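PDB 3A0C: Mannose/sialic acid-binding lectin from Polygonatum cyrtonema, which probably binds carbohydrates such as mannose, as a bulb-type lectin domain of the beta-prism II fold that pairs with a second copy of itself. Local coordinates for residues L16-L24 against L87-V95; L55-L63 against T76-L87. One frame throughout, in Å; residues are numbered along the deposited sequence.

Interaction 1 (L16-L24 against L87-V95); sequences LEVGPSYRL and LVLQQDRNV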
# COMPACT_ATOMS: atom_id res chain seq x y z
N LEU A 16 1.48 10.78 4.23
CA LEU A 16 0.88 9.96 3.17
C LEU A 16 -0.50 10.58 3.01
O LEU A 16 -1.04 11.13 3.97
CB LEU A 16 0.72 8.50 3.62
CG LEU A 16 1.94 7.75 4.14
CD1 LEU A 16 1.53 6.31 4.41
CD2 LEU A 16 3.07 7.79 3.14
N GLU A 17 -1.07 10.51 1.82
CA GLU A 17 -2.37 11.12 1.63
C GLU A 17 -3.17 10.29 0.67
O GLU A 17 -2.63 9.77 -0.30
CB GLU A 17 -2.21 12.52 1.07
CG GLU A 17 -1.13 13.32 1.75
CD GLU A 17 -0.41 14.24 0.78
OE1 GLU A 17 -1.10 14.99 0.06
OE2 GLU A 17 0.84 14.22 0.76
N VAL A 18 -4.47 10.18 0.93
CA VAL A 18 -5.36 9.41 0.07
C VAL A 18 -6.75 10.04 0.17
O VAL A 18 -7.07 10.70 1.17
CB VAL A 18 -5.42 7.90 0.50
CG1 VAL A 18 -6.22 7.74 1.77
CG2 VAL A 18 -6.00 7.05 -0.62
N GLY A 19 -7.56 9.86 -0.87
CA GLY A 19 -8.90 10.41 -0.87
C GLY A 19 -9.82 9.63 0.06
O GLY A 19 -9.53 8.47 0.38
N PRO A 20 -10.95 10.22 0.48
CA PRO A 20 -11.43 11.57 0.14
C PRO A 20 -10.68 12.78 0.72
O PRO A 20 -10.48 13.77 0.01
CB PRO A 20 -12.88 11.52 0.58
CG PRO A 20 -12.86 10.58 1.74
CD PRO A 20 -11.99 9.47 1.21
N SER A 21 -10.26 12.71 1.98
CA SER A 21 -9.56 13.83 2.62
C SER A 21 -8.68 13.37 3.79
O SER A 21 -8.73 13.94 4.89
CB SER A 21 -10.59 14.85 3.12
OG SER A 21 -11.59 14.20 3.89
N TYR A 22 -7.87 12.35 3.53
CA TYR A 22 -7.00 11.76 4.55
C TYR A 22 -5.51 12.09 4.40
O TYR A 22 -4.97 12.06 3.30
CB TYR A 22 -7.22 10.24 4.56
CG TYR A 22 -8.68 9.83 4.64
CD1 TYR A 22 -9.11 8.61 4.13
CD2 TYR A 22 -9.63 10.67 5.23
CE1 TYR A 22 -10.45 8.23 4.19
CE2 TYR A 22 -10.97 10.30 5.30
CZ TYR A 22 -11.37 9.08 4.78
OH TYR A 22 -12.69 8.71 4.86
N ARG A 23 -4.88 12.39 5.53
CA ARG A 23 -3.45 12.71 5.58
C ARG A 23 -2.84 12.15 6.87
O ARG A 23 -3.24 12.50 7.97
CB ARG A 23 -3.22 14.22 5.57
CG ARG A 23 -4.30 15.03 4.90
CD ARG A 23 -4.75 16.16 5.84
NE ARG A 23 -5.36 17.28 5.12
CZ ARG A 23 -5.74 18.42 5.69
NH1 ARG A 23 -5.58 18.59 6.99
NH2 ARG A 23 -6.25 19.39 4.95
N LEU A 24 -1.85 11.28 6.70
CA LEU A 24 -1.15 10.68 7.82
C LEU A 24 0.19 11.39 7.88
O LEU A 24 1.04 11.17 7.02
CB LEU A 24 -0.95 9.19 7.55
CG LEU A 24 -0.30 8.39 8.67
CD1 LEU A 24 -1.15 8.44 9.93
CD2 LEU A 24 -0.12 6.97 8.20
N LEU A 87 3.26 0.05 4.87
CA LEU A 87 2.32 0.78 5.72
C LEU A 87 1.39 1.48 4.73
O LEU A 87 1.85 2.31 3.93
CB LEU A 87 3.09 1.81 6.55
CG LEU A 87 2.37 2.63 7.63
CD1 LEU A 87 3.37 3.57 8.27
CD2 LEU A 87 1.25 3.43 7.03
N VAL A 88 0.10 1.18 4.78
CA VAL A 88 -0.86 1.77 3.85
C VAL A 88 -1.98 2.62 4.47
O VAL A 88 -2.72 2.16 5.35
CB VAL A 88 -1.52 0.62 2.96
CG1 VAL A 88 -2.53 1.21 1.96
CG2 VAL A 88 -0.44 -0.15 2.24
N LEU A 89 -2.09 3.86 4.00
CA LEU A 89 -3.17 4.77 4.40
C LEU A 89 -4.26 4.49 3.34
O LEU A 89 -4.10 4.83 2.16
CB LEU A 89 -2.72 6.23 4.33
CG LEU A 89 -3.85 7.28 4.33
CD1 LEU A 89 -4.74 7.17 5.57
CD2 LEU A 89 -3.22 8.67 4.22
N GLN A 90 -5.35 3.86 3.77
CA GLN A 90 -6.43 3.45 2.88
C GLN A 90 -7.58 4.43 2.70
O GLN A 90 -7.87 5.23 3.58
CB GLN A 90 -6.98 2.10 3.37
CG GLN A 90 -5.92 1.01 3.42
CD GLN A 90 -6.44 -0.31 3.97
OE1 GLN A 90 -5.78 -1.34 3.82
NE2 GLN A 90 -7.59 -0.28 4.60
N GLN A 91 -8.24 4.34 1.55
CA GLN A 91 -9.38 5.19 1.26
C GLN A 91 -10.52 4.96 2.27
O GLN A 91 -11.42 5.80 2.38
CB GLN A 91 -9.88 4.94 -0.16
CG GLN A 91 -9.13 5.72 -1.22
CD GLN A 91 -9.63 5.45 -2.65
OE1 GLN A 91 -10.79 5.69 -2.97
NE2 GLN A 91 -8.74 4.95 -3.50
N ASP A 92 -10.49 3.84 3.00
CA ASP A 92 -11.52 3.57 4.02
C ASP A 92 -11.04 4.18 5.35
O ASP A 92 -11.62 3.97 6.41
CB ASP A 92 -11.78 2.05 4.14
CG ASP A 92 -10.74 1.31 4.96
OD1 ASP A 92 -9.64 1.84 5.21
OD2 ASP A 92 -11.02 0.16 5.35
N ARG A 93 -9.97 4.95 5.24
CA ARG A 93 -9.35 5.66 6.34
C ARG A 93 -8.59 4.82 7.37
O ARG A 93 -8.07 5.37 8.35
CB ARG A 93 -10.39 6.53 7.06
CG ARG A 93 -9.80 7.86 7.57
CD ARG A 93 -10.80 8.68 8.37
NE ARG A 93 -11.25 7.96 9.56
CZ ARG A 93 -12.13 8.43 10.44
NH1 ARG A 93 -12.67 9.62 10.29
NH2 ARG A 93 -12.47 7.68 11.47
N ASN A 94 -8.50 3.52 7.16
CA ASN A 94 -7.76 2.67 8.10
C ASN A 94 -6.31 2.67 7.64
O ASN A 94 -6.04 2.72 6.45
CB ASN A 94 -8.33 1.24 8.09
CG ASN A 94 -7.88 0.39 9.30
OD1 ASN A 94 -7.23 0.87 10.22
ND2 ASN A 94 -8.24 -0.88 9.28
N VAL A 95 -5.37 2.67 8.58
CA VAL A 95 -3.94 2.65 8.29
C VAL A 95 -3.42 1.28 8.70
O VAL A 95 -3.36 0.95 9.88
CB VAL A 95 -3.20 3.74 9.08
CG1 VAL A 95 -1.70 3.58 8.89
CG2 VAL A 95 -3.68 5.12 8.60
O HOH W 1 -13.33 6.44 4.16
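R93 lays its aliphatic chain over one face of the Y22 ring, where two sheets of the beta-prism II fold pack together: the hairpin of strands 15-18 and 22-26 lies against strand 86-89 and the type I turn Q90-R93 that follows it. The CH-pi contact is nearly centred, R93 CG lying 3.3 Å from the Y22 ring centroid and 6° off the normal. R93 then bends at chi3, its guanidinium plane turned 65° from the ring, and NH1 forms a salt bridge with D36 of strand 32-36. P20, behind a cis peptide bond, sets its N over the rim of the opposite ring face. At the ring edge Y22 CE1 comes 3.2 Å from Q91 O, and one water bridges Y22 OH and Q91 O, donating to the latter.

Deeper in, L89 is the wedge of the apolar layer: its chi1 of 163° swings CG away from the backbone N and sends CD2 in among the strand backbones, 3.3 Å from L16 O, while CD1 turns to Y22 CB and V18. V18 straddles its neighbours: CG1 meets L89 CG at 3.5 Å, and CG2 rests against Q91 CG. L34 of strand 32-36 also packs on L89. Farther along, L24 CD2 meets V95 CG1 tip to tip at 3.8 Å and touches L87 CD2, which L16 CD1 also reaches. At the turn, G19 O is buried without a hydrogen-bond partner in the model, though Q91 CA points a CA-H at it. Q90 OE1 is hydrogen-bonded to Y98 OH. D92 OD1 fixes the turn from within, accepting from N94 N in an Asx turn and, from the opposite face of its carboxylate plane, from Q90 NE2 at 3.0 Å.

Interaction 2 (L55-L63 against T76-L87); sequences LTLHNNGNL and TKTNGKEDHYVL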
# COMPACT_ATOMS: atom_id res chain seq x y z
N LEU A 55 9.26 8.30 11.27
CA LEU A 55 8.52 7.07 11.46
C LEU A 55 9.14 6.05 10.51
O LEU A 55 9.05 6.20 9.30
CB LEU A 55 7.04 7.26 11.11
CG LEU A 55 6.21 5.97 11.22
CD1 LEU A 55 5.67 5.79 12.64
CD2 LEU A 55 5.08 6.03 10.22
N THR A 56 9.77 5.03 11.06
CA THR A 56 10.42 4.04 10.25
C THR A 56 9.68 2.71 10.30
O THR A 56 9.29 2.26 11.38
CB THR A 56 11.88 3.80 10.72
OG1 THR A 56 12.58 5.05 10.77
CG2 THR A 56 12.60 2.87 9.78
N LEU A 57 9.46 2.11 9.13
CA LEU A 57 8.85 0.78 9.06
C LEU A 57 10.01 -0.18 8.70
O LEU A 57 10.51 -0.16 7.58
CB LEU A 57 7.75 0.71 7.99
CG LEU A 57 7.16 -0.70 7.76
CD1 LEU A 57 6.57 -1.21 9.04
CD2 LEU A 57 6.11 -0.67 6.67
N HIS A 58 10.45 -0.99 9.65
CA HIS A 58 11.55 -1.93 9.44
C HIS A 58 11.13 -3.13 8.60
O HIS A 58 9.94 -3.41 8.46
CB HIS A 58 12.09 -2.41 10.78
CG HIS A 58 12.65 -1.32 11.63
ND1 HIS A 58 13.81 -0.65 11.29
CD2 HIS A 58 12.19 -0.75 12.77
CE1 HIS A 58 14.03 0.30 12.19
NE2 HIS A 58 13.07 0.26 13.10
N ASN A 59 12.11 -3.85 8.07
CA ASN A 59 11.82 -5.02 7.25
C ASN A 59 11.22 -6.18 8.01
O ASN A 59 10.86 -7.19 7.39
CB ASN A 59 13.08 -5.51 6.53
CG ASN A 59 13.59 -4.54 5.50
OD1 ASN A 59 12.82 -3.95 4.75
ND2 ASN A 59 14.90 -4.39 5.44
N ASN A 60 11.11 -6.06 9.33
CA ASN A 60 10.52 -7.13 10.12
C ASN A 60 9.08 -6.83 10.52
O ASN A 60 8.46 -7.60 11.25
CB ASN A 60 11.38 -7.46 11.36
CG ASN A 60 11.46 -6.32 12.35
OD1 ASN A 60 11.03 -5.21 12.07
ND2 ASN A 60 12.01 -6.60 13.52
N GLY A 61 8.54 -5.72 10.02
CA GLY A 61 7.16 -5.39 10.30
C GLY A 61 6.95 -4.48 11.47
O GLY A 61 5.81 -4.12 11.78
N ASN A 62 8.03 -4.09 12.12
CA ASN A 62 7.91 -3.21 13.27
C ASN A 62 7.93 -1.76 12.84
O ASN A 62 8.84 -1.32 12.14
CB ASN A 62 9.05 -3.50 14.28
CG ASN A 62 8.83 -2.81 15.62
OD1 ASN A 62 7.71 -2.74 16.11
ND2 ASN A 62 9.90 -2.33 16.22
N LEU A 63 6.91 -1.01 13.25
CA LEU A 63 6.78 0.41 12.93
C LEU A 63 7.23 1.20 14.17
O LEU A 63 6.60 1.11 15.23
CB LEU A 63 5.34 0.72 12.58
CG LEU A 63 5.07 2.13 12.07
CD1 LEU A 63 5.81 2.38 10.76
CD2 LEU A 63 3.59 2.28 11.89
N THR A 76 4.98 -0.22 17.32
CA THR A 76 3.83 -1.11 17.33
C THR A 76 4.30 -2.45 17.86
O THR A 76 3.50 -3.31 18.25
CB THR A 76 3.26 -1.30 15.91
OG1 THR A 76 4.21 -2.03 15.11
CG2 THR A 76 3.02 0.03 15.26
N LYS A 77 5.63 -2.60 17.89
CA LYS A 77 6.29 -3.82 18.36
C LYS A 77 5.78 -5.08 17.65
O LYS A 77 5.80 -6.17 18.19
CB LYS A 77 6.12 -3.95 19.87
CG LYS A 77 6.93 -5.07 20.48
CD LYS A 77 7.02 -4.92 22.00
CE LYS A 77 7.56 -6.19 22.64
NZ LYS A 77 7.81 -6.02 24.09
N THR A 78 5.35 -4.91 16.40
CA THR A 78 4.82 -6.01 15.60
C THR A 78 5.90 -6.54 14.66
O THR A 78 5.69 -6.69 13.46
CB THR A 78 3.65 -5.52 14.75
OG1 THR A 78 4.10 -4.44 13.93
CG2 THR A 78 2.51 -5.04 15.64
N ASN A 79 7.07 -6.82 15.22
CA ASN A 79 8.16 -7.31 14.40
C ASN A 79 8.21 -8.83 14.34
O ASN A 79 8.20 -9.51 15.37
CB ASN A 79 9.49 -6.78 14.92
CG ASN A 79 9.71 -7.12 16.36
OD1 ASN A 79 8.95 -6.69 17.24
ND2 ASN A 79 10.75 -7.90 16.63
N GLY A 80 8.26 -9.37 13.13
CA GLY A 80 8.31 -10.80 12.96
C GLY A 80 9.34 -11.16 11.91
O GLY A 80 10.49 -10.70 11.97
N LYS A 81 8.93 -11.97 10.94
CA LYS A 81 9.81 -12.42 9.86
C LYS A 81 10.48 -11.30 9.10
O LYS A 81 9.82 -10.41 8.56
CB LYS A 81 9.06 -13.32 8.88
CG LYS A 81 9.84 -13.62 7.61
CD LYS A 81 9.38 -14.89 6.93
CE LYS A 81 9.82 -14.89 5.46
NZ LYS A 81 11.24 -14.51 5.23
N GLU A 82 11.81 -11.37 9.06
CA GLU A 82 12.64 -10.40 8.36
C GLU A 82 12.40 -10.56 6.86
O GLU A 82 12.88 -11.51 6.26
CB GLU A 82 14.10 -10.69 8.71
CG GLU A 82 15.11 -9.83 8.02
CD GLU A 82 14.94 -8.37 8.33
OE1 GLU A 82 14.86 -8.01 9.53
OE2 GLU A 82 14.88 -7.58 7.37
N ASP A 83 11.67 -9.62 6.27
CA ASP A 83 11.34 -9.68 4.85
C ASP A 83 11.16 -8.24 4.38
O ASP A 83 12.09 -7.43 4.49
CB ASP A 83 10.03 -10.48 4.66
CG ASP A 83 9.77 -10.89 3.21
OD1 ASP A 83 9.64 -10.01 2.35
OD2 ASP A 83 9.70 -12.11 2.94
N HIS A 84 9.98 -7.93 3.87
CA HIS A 84 9.62 -6.58 3.41
C HIS A 84 8.13 -6.38 3.69
O HIS A 84 7.33 -7.27 3.43
CB HIS A 84 9.92 -6.42 1.92
CG HIS A 84 11.37 -6.23 1.60
ND1 HIS A 84 12.09 -5.12 2.02
CD2 HIS A 84 12.25 -7.03 0.95
CE1 HIS A 84 13.35 -5.25 1.63
NE2 HIS A 84 13.47 -6.39 0.98
N TYR A 85 7.79 -5.22 4.26
CA TYR A 85 6.42 -4.88 4.61
C TYR A 85 6.04 -3.51 4.07
O TYR A 85 6.88 -2.79 3.49
CB TYR A 85 6.25 -4.87 6.14
CG TYR A 85 6.50 -6.21 6.78
CD1 TYR A 85 7.79 -6.76 6.83
CD2 TYR A 85 5.45 -6.95 7.31
CE1 TYR A 85 8.02 -8.02 7.39
CE2 TYR A 85 5.66 -8.22 7.88
CZ TYR A 85 6.95 -8.75 7.91
OH TYR A 85 7.17 -10.00 8.46
N VAL A 86 4.78 -3.13 4.27
CA VAL A 86 4.29 -1.85 3.77
C VAL A 86 3.25 -1.27 4.74
O VAL A 86 2.48 -2.00 5.36
CB VAL A 86 3.65 -2.03 2.33
CG1 VAL A 86 2.35 -2.85 2.41
CG2 VAL A 86 3.40 -0.67 1.68
N LEU A 87 3.26 0.05 4.87
CA LEU A 87 2.32 0.78 5.72
C LEU A 87 1.39 1.48 4.73
O LEU A 87 1.85 2.31 3.93
CB LEU A 87 3.09 1.81 6.55
CG LEU A 87 2.37 2.63 7.63
CD1 LEU A 87 3.37 3.57 8.27
CD2 LEU A 87 1.25 3.43 7.03
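Y85 lies flat against the H58-G61 type I turn, which joins two strands of a beta-prism II sheet and is wrapped by the long loop leading to strand 86-89. G61 CA sits over the ring centre in a CH-pi contact, 3.6 Å from the Y85 centroid, while N59 O lies at the ring edge. The loop grips successive turn carbonyls: D83 N donates to N59 O at 2.8 Å, G80 N reaches N60 O in the carbonyl plane at 2.6 Å, and T78 OG1 donates to G61 O from above its plane. At the loop's start, T76 N bonds to L63 O at 3.0 Å, and T76 CG2 packs on L63 CB.

Toward the sheet, L87 CD1 meets L55 CD2 tip to tip and also touches L63 CD1, the L63 and L87 side chains crossing at about a right angle, and L57 CD2 rests on the V86-L87 peptide. A second shell sets these groups. T76 OG1 donates to T78 OG1, orienting that hydroxyl; V102 of the second subunit packs on both T78 and Y85. N60, with chi1 65°, folds its amide back to accept from N62 N in an Asx turn. Y85 OH fixes the ring's far end by donating to a lone pair of K81 O at 2.7 Å.

Overall arrangement
From the N terminus, the chain lays down strands 3-5 and 9-10, edge strands of two sheets, before the hairpin 16-24, then runs through the rest of that hairpin's sheet and the sheet holding 55-63 before strand 86-89 begins. Interaction 2 closes a short loop of 12 residues, between L63 and T76; interaction 1 closes the longer one, 62 residues between L24 and L87, and encloses it. The two lie on opposite sides of the chain's centre, about 19 Å apart between centres, yet share L87. Strand 86-89 therefore belongs to both: its start faces the 54-57 sheet and its end faces the 15-18 hairpin, tying all three sheets of the prism together. Both contacts also touch the second subunit.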